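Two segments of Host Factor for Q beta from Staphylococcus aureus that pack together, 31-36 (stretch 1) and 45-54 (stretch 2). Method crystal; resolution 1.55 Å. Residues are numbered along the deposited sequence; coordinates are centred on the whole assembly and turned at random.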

ATOM      1  N   GLN C  31      -8.211  14.010   5.094  1.00 12.19           N
ATOM      2  CA  GLN C  31      -8.792  13.727   6.393  1.00 18.87           C
ATOM      3  C   GLN C  31     -10.303  13.903   6.372  1.00 23.42           C
ATOM      4  O   GLN C  31     -10.836  14.671   5.544  1.00 20.01           O
ATOM      5  N   MET C  32     -10.989  13.171   7.251  1.00 19.63           N
ATOM      6  CA  MET C  32     -12.452  13.290   7.416  1.00 14.84           C
ATOM      7  C   MET C  32     -12.668  13.329   8.929  1.00 23.25           C
ATOM      8  O   MET C  32     -11.883  12.759   9.661  1.00 15.24           O
ATOM      9  N   LYS C  33     -13.729  13.985   9.404  1.00 18.53           N
ATOM     10  CA  LYS C  33     -14.013  14.035  10.854  1.00 17.90           C
ATOM     11  C   LYS C  33     -15.409  13.469  11.101  1.00 17.34           C
ATOM     12  O   LYS C  33     -16.317  13.615  10.281  1.00 15.15           O
ATOM     13  N   GLY C  34     -15.602  12.799  12.231  1.00 14.92           N
ATOM     14  CA  GLY C  34     -16.898  12.210  12.507  1.00 14.96           C
ATOM     15  C   GLY C  34     -16.873  11.413  13.796  1.00 13.49           C
ATOM     16  O   GLY C  34     -15.916  11.497  14.575  1.00 16.96           O
ATOM     17  N   VAL C  35     -17.938  10.655  13.985  1.00 15.41           N
ATOM     18  CA  VAL C  35     -18.070   9.817  15.163  1.00 19.08           C
ATOM     19  C   VAL C  35     -17.986   8.364  14.726  1.00 17.11           C
ATOM     20  O   VAL C  35     -18.663   7.958  13.761  1.00 13.18           O
ATOM     21  N   ILE C  36     -17.162   7.588  15.430  1.00 12.55           N
ATOM     22  CA  ILE C  36     -17.071   6.182  15.133  1.00 15.11           C
ATOM     23  C   ILE C  36     -18.307   5.506  15.747  1.00 15.44           C
ATOM     24  O   ILE C  36     -18.505   5.486  16.991  1.00 17.21           O
ATOM     25  N   SER C  45     -16.940   2.485  10.763  1.00 14.24           N
ATOM     26  CA  SER C  45     -18.118   3.194  10.318  1.00 14.12           C
ATOM     27  C   SER C  45     -18.068   4.590  10.925  1.00 16.95           C
ATOM     28  O   SER C  45     -18.151   4.724  12.158  1.00 16.29           O
ATOM     29  N   LEU C  46     -17.956   5.627  10.091  1.00 13.87           N
ATOM     30  CA  LEU C  46     -17.803   6.999  10.586  1.00 15.90           C
ATOM     31  C   LEU C  46     -18.991   7.831  10.182  1.00 18.05           C
ATOM     32  O   LEU C  46     -19.305   7.935   9.011  1.00 17.44           O
ATOM     33  N   ASN C  47     -19.662   8.404  11.181  1.00 15.61           N
ATOM     34  CA  ASN C  47     -20.855   9.223  10.994  1.00 18.61           C
ATOM     35  C   ASN C  47     -20.371  10.661  10.964  1.00 21.09           C
ATOM     36  O   ASN C  47     -19.823  11.195  11.944  1.00 19.16           O
ATOM     37  N   SER C  48     -20.506  11.274   9.794  1.00 19.32           N
ATOM     38  CA  SER C  48     -20.043  12.631   9.617  1.00 20.90           C
ATOM     39  C   SER C  48     -21.246  13.500   9.316  1.00 22.76           C
ATOM     40  O   SER C  48     -22.376  13.012   9.253  1.00 24.30           O
ATOM     41  N   GLN C  49     -20.980  14.779   9.121  1.00 24.37           N
ATOM     42  CA  GLN C  49     -22.036  15.738   8.829  1.00 30.00           C
ATOM     43  C   GLN C  49     -22.627  15.513   7.435  1.00 29.72           C
ATOM     44  O   GLN C  49     -21.961  15.719   6.415  1.00 28.26           O
ATOM     45  N   GLY C  50     -23.878  15.075   7.400  1.00 25.58           N
ATOM     46  CA  GLY C  50     -24.536  14.829   6.129  1.00 26.78           C
ATOM     47  C   GLY C  50     -23.971  13.648   5.352  1.00 28.65           C
ATOM     48  O   GLY C  50     -24.431  13.378   4.244  1.00 25.08           O
ATOM     49  N   LYS C  51     -23.002  12.931   5.931  1.00 27.21           N
ATOM     50  CA  LYS C  51     -22.392  11.791   5.244  1.00 22.83           C
ATOM     51  C   LYS C  51     -22.144  10.587   6.159  1.00 19.17           C
ATOM     52  O   LYS C  51     -21.860  10.747   7.344  1.00 21.07           O
ATOM     53  N   GLN C  52     -22.282   9.381   5.617  1.00 21.70           N
ATOM     54  CA  GLN C  52     -21.971   8.179   6.396  1.00 21.85           C
ATOM     55  C   GLN C  52     -20.823   7.556   5.621  1.00 22.93           C
ATOM     56  O   GLN C  52     -20.909   7.387   4.401  1.00 20.64           O
ATOM     57  N   HIS C  53     -19.735   7.233   6.316  1.00 13.70           N
ATOM     58  CA  HIS C  53     -18.588   6.650   5.633  1.00 15.64           C
ATOM     59  C   HIS C  53     -18.242   5.282   6.165  1.00 16.16           C
ATOM     60  O   HIS C  53     -18.199   5.046   7.385  1.00 18.68           O
ATOM     61  N   LEU C  54     -17.950   4.357   5.266  1.00 11.19           N
ATOM     62  CA  LEU C  54     -17.494   3.035   5.681  1.00  9.10           C
ATOM     63  C   LEU C  54     -16.024   3.046   5.184  1.00 11.63           C
ATOM     64  O   LEU C  54     -15.781   3.035   3.970  1.00 10.35           O
TER

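The two stretches meet along a short antiparallel ladder and then diverge. In the ladder itself, Val 35 and Asn 47 form a hydrogen-bonded pair, with Val 35 N donating to Asn 47 O and Asn 47 N to Val 35 O, both at 2.8 Å. The next pair, Ile 36 and Leu 46, is not hydrogen-bonded; CA-H...O contacts lie beside it, from Leu 46 CA to Val 35 O (3.4 Å) and from Ile 36 CA to Ser 45 O (3.5 Å).

Apolar packing centres on Leu 46, which has the largest area covered by the opposing stretch. Its side chain adopts chi1 t and chi2 p and lies on the same face of the sheet as Ile 36, with its end reaching closer to stretch 1. Leu 46 CD1 approaches Ile 36 CG1 at 3.9 Å, the isoleucine being m at chi1 and t at chi2, while Leu 46 CD2 lies 4.2 Å from Met 32 CB. Between these contacts the leucine covers the backbone of Gly 34, with Leu 46 CD1 3.5 Å from Gly 34 C. The absence of a side chain matters here: an ideal CB on Gly 34 would point toward stretch 2 and clash with Asn 47 O, Ser 48 OG and Leu 46 CG. On the other face, Val 35 and Asn 47, both t at chi1, sit side by side, with Val 35 CB 4.5 Å from Asn 47 CB.

A sulfur-aromatic contact joins Met 32 to His 53, whose CA-to-CB bonds both point toward the opposite stretch. The extended methionine, m at chi1 and t at chi2 and chi3, lies over one face of the imidazole, with Met 32 SD 3.6 Å from the centroid of the His 53 ring and 13° off its normal. The closest atoms are Met 32 SD and His 53 CE1, at 3.5 Å. The histidine is m at chi1, and its ND1 is hydrogen-bonded elsewhere in the structure.

Polar side-chain contacts gather around Lys 33, although its CA-to-CB bond points away from stretch 2; the side chain is extended, t at chi1 to chi4. Ser 48, in the m rotamer, donates a hydrogen bond from OG to Lys 33 O at 2.7 Å. Water 1 accepts from Lys 33 N at 2.8 Å and donates a weak hydrogen bond to Gln 49 OE1 at 3.4 Å. Gln 49, with chi1 p and chi2 m, starts sideways, but its end comes nearer, bringing NE2 to 3.7 Å from Lys 33 O.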

ATOM      1  CB  GLN C  31      -8.146  14.673   7.419  1.00 18.48           C
ATOM      2  CG  GLN C  31      -8.464  16.175   7.183  1.00 26.42           C
ATOM      3  CD  GLN C  31      -7.529  17.137   7.939  1.00 23.23           C
ATOM      4  OE1 GLN C  31      -6.394  17.392   7.522  1.00 30.14           O
ATOM      5  NE2 GLN C  31      -8.010  17.668   9.055  1.00 29.73           N
ATOM      6  CB  MET C  32     -13.195  12.067   6.855  1.00 21.86           C
ATOM      7  CG  MET C  32     -13.147  11.907   5.305  1.00 27.66           C
ATOM      8  SD  MET C  32     -14.045  10.428   4.690  1.00 27.25           S
ATOM      9  CE  MET C  32     -13.678  10.530   2.883  1.00 32.59           C
ATOM     10  CB  LYS C  33     -13.913  15.473  11.365  1.00 27.11           C
ATOM     11  CG  LYS C  33     -13.884  15.599  12.878  1.00 40.75           C
ATOM     12  CD  LYS C  33     -13.728  17.064  13.280  1.00 42.12           C
ATOM     13  CE  LYS C  33     -13.398  17.225  14.761  1.00 43.83           C
ATOM     14  NZ  LYS C  33     -13.024  18.618  15.140  1.00 55.32           N
ATOM     15  CB  VAL C  35     -19.443  10.022  15.836  1.00 21.20           C
ATOM     16  CG1 VAL C  35     -19.622   9.001  16.955  1.00 19.78           C
ATOM     17  CG2 VAL C  35     -19.537  11.428  16.398  1.00 22.97           C
ATOM     18  CB  ILE C  36     -15.771   5.606  15.681  1.00 14.94           C
ATOM     19  CG1 ILE C  36     -14.594   6.254  14.948  1.00 17.20           C
ATOM     20  CG2 ILE C  36     -15.778   4.083  15.545  1.00 14.22           C
ATOM     21  CD1 ILE C  36     -13.200   5.904  15.510  1.00 22.59           C
ATOM     22  CB  SER C  45     -19.377   2.454  10.784  1.00 21.32           C
ATOM     23  OG  SER C  45     -20.526   3.126  10.301  1.00 28.44           O
ATOM     24  CB  LEU C  46     -16.499   7.632  10.055  1.00 12.76           C
ATOM     25  CG  LEU C  46     -16.042   8.965  10.673  1.00 14.14           C
ATOM     26  CD1 LEU C  46     -15.486   8.687  12.074  1.00 16.72           C
ATOM     27  CD2 LEU C  46     -15.016   9.632   9.781  1.00 12.37           C
ATOM     28  CB  ASN C  47     -21.791   8.939  12.178  1.00 20.24           C
ATOM     29  CG  ASN C  47     -22.977   9.893  12.261  1.00 33.59           C
ATOM     30  OD1 ASN C  47     -23.851   9.732  13.121  1.00 37.81           O
ATOM     31  ND2 ASN C  47     -23.006  10.887  11.398  1.00 27.82           N
ATOM     32  CB  SER C  48     -19.054  12.722   8.447  1.00 21.51           C
ATOM     33  OG  SER C  48     -17.867  11.996   8.744  1.00 19.73           O
ATOM     34  CB  GLN C  49     -21.496  17.168   8.959  1.00 33.01           C
ATOM     35  CG  GLN C  49     -20.313  17.535   8.051  1.00 48.07           C
ATOM     36  CD  GLN C  49     -18.956  17.013   8.536  1.00 53.48           C
ATOM     37  OE1 GLN C  49     -17.910  17.393   8.001  1.00 56.00           O
ATOM     38  NE2 GLN C  49     -18.968  16.139   9.543  1.00 60.48           N
ATOM     39  CB  LYS C  51     -21.041  12.217   4.634  1.00 25.67           C
ATOM     40  CG  LYS C  51     -21.100  13.378   3.660  1.00 42.64           C
ATOM     41  CD  LYS C  51     -21.154  12.895   2.229  1.00 41.84           C
ATOM     42  CE  LYS C  51     -21.114  14.066   1.250  1.00 49.02           C
ATOM     43  NZ  LYS C  51     -22.326  14.929   1.360  1.00 51.14           N
ATOM     44  CB  GLN C  52     -23.175   7.233   6.475  1.00 28.51           C
ATOM     45  CG  GLN C  52     -22.911   5.843   7.063  1.00 28.36           C
ATOM     46  CD  GLN C  52     -22.407   5.860   8.491  1.00 45.89           C
ATOM     47  OE1 GLN C  52     -22.881   6.633   9.326  1.00 52.04           O
ATOM     48  NE2 GLN C  52     -21.456   4.984   8.784  1.00 53.00           N
ATOM     49  CB  HIS C  53     -17.340   7.493   5.829  1.00 15.56           C
ATOM     50  CG  HIS C  53     -17.515   8.954   5.554  1.00 13.34           C
ATOM     51  ND1 HIS C  53     -17.454   9.475   4.280  1.00 14.41           N
ATOM     52  CD2 HIS C  53     -17.633  10.013   6.389  1.00 23.45           C
ATOM     53  CE1 HIS C  53     -17.524  10.791   4.340  1.00 16.09           C
ATOM     54  NE2 HIS C  53     -17.632  11.144   5.607  1.00 22.01           N
ATOM     55  CB  LEU C  54     -18.263   1.927   4.967  1.00 14.22           C
ATOM     56  CG  LEU C  54     -17.815   0.532   5.362  1.00 17.15           C
ATOM     57  CD1 LEU C  54     -18.067   0.351   6.888  1.00 20.09           C
ATOM     58  CD2 LEU C  54     -18.583  -0.492   4.526  1.00 22.81           C
TER
HETATM   59  O   HOH W   1     -15.640  14.935   7.517  1.00 38.66           O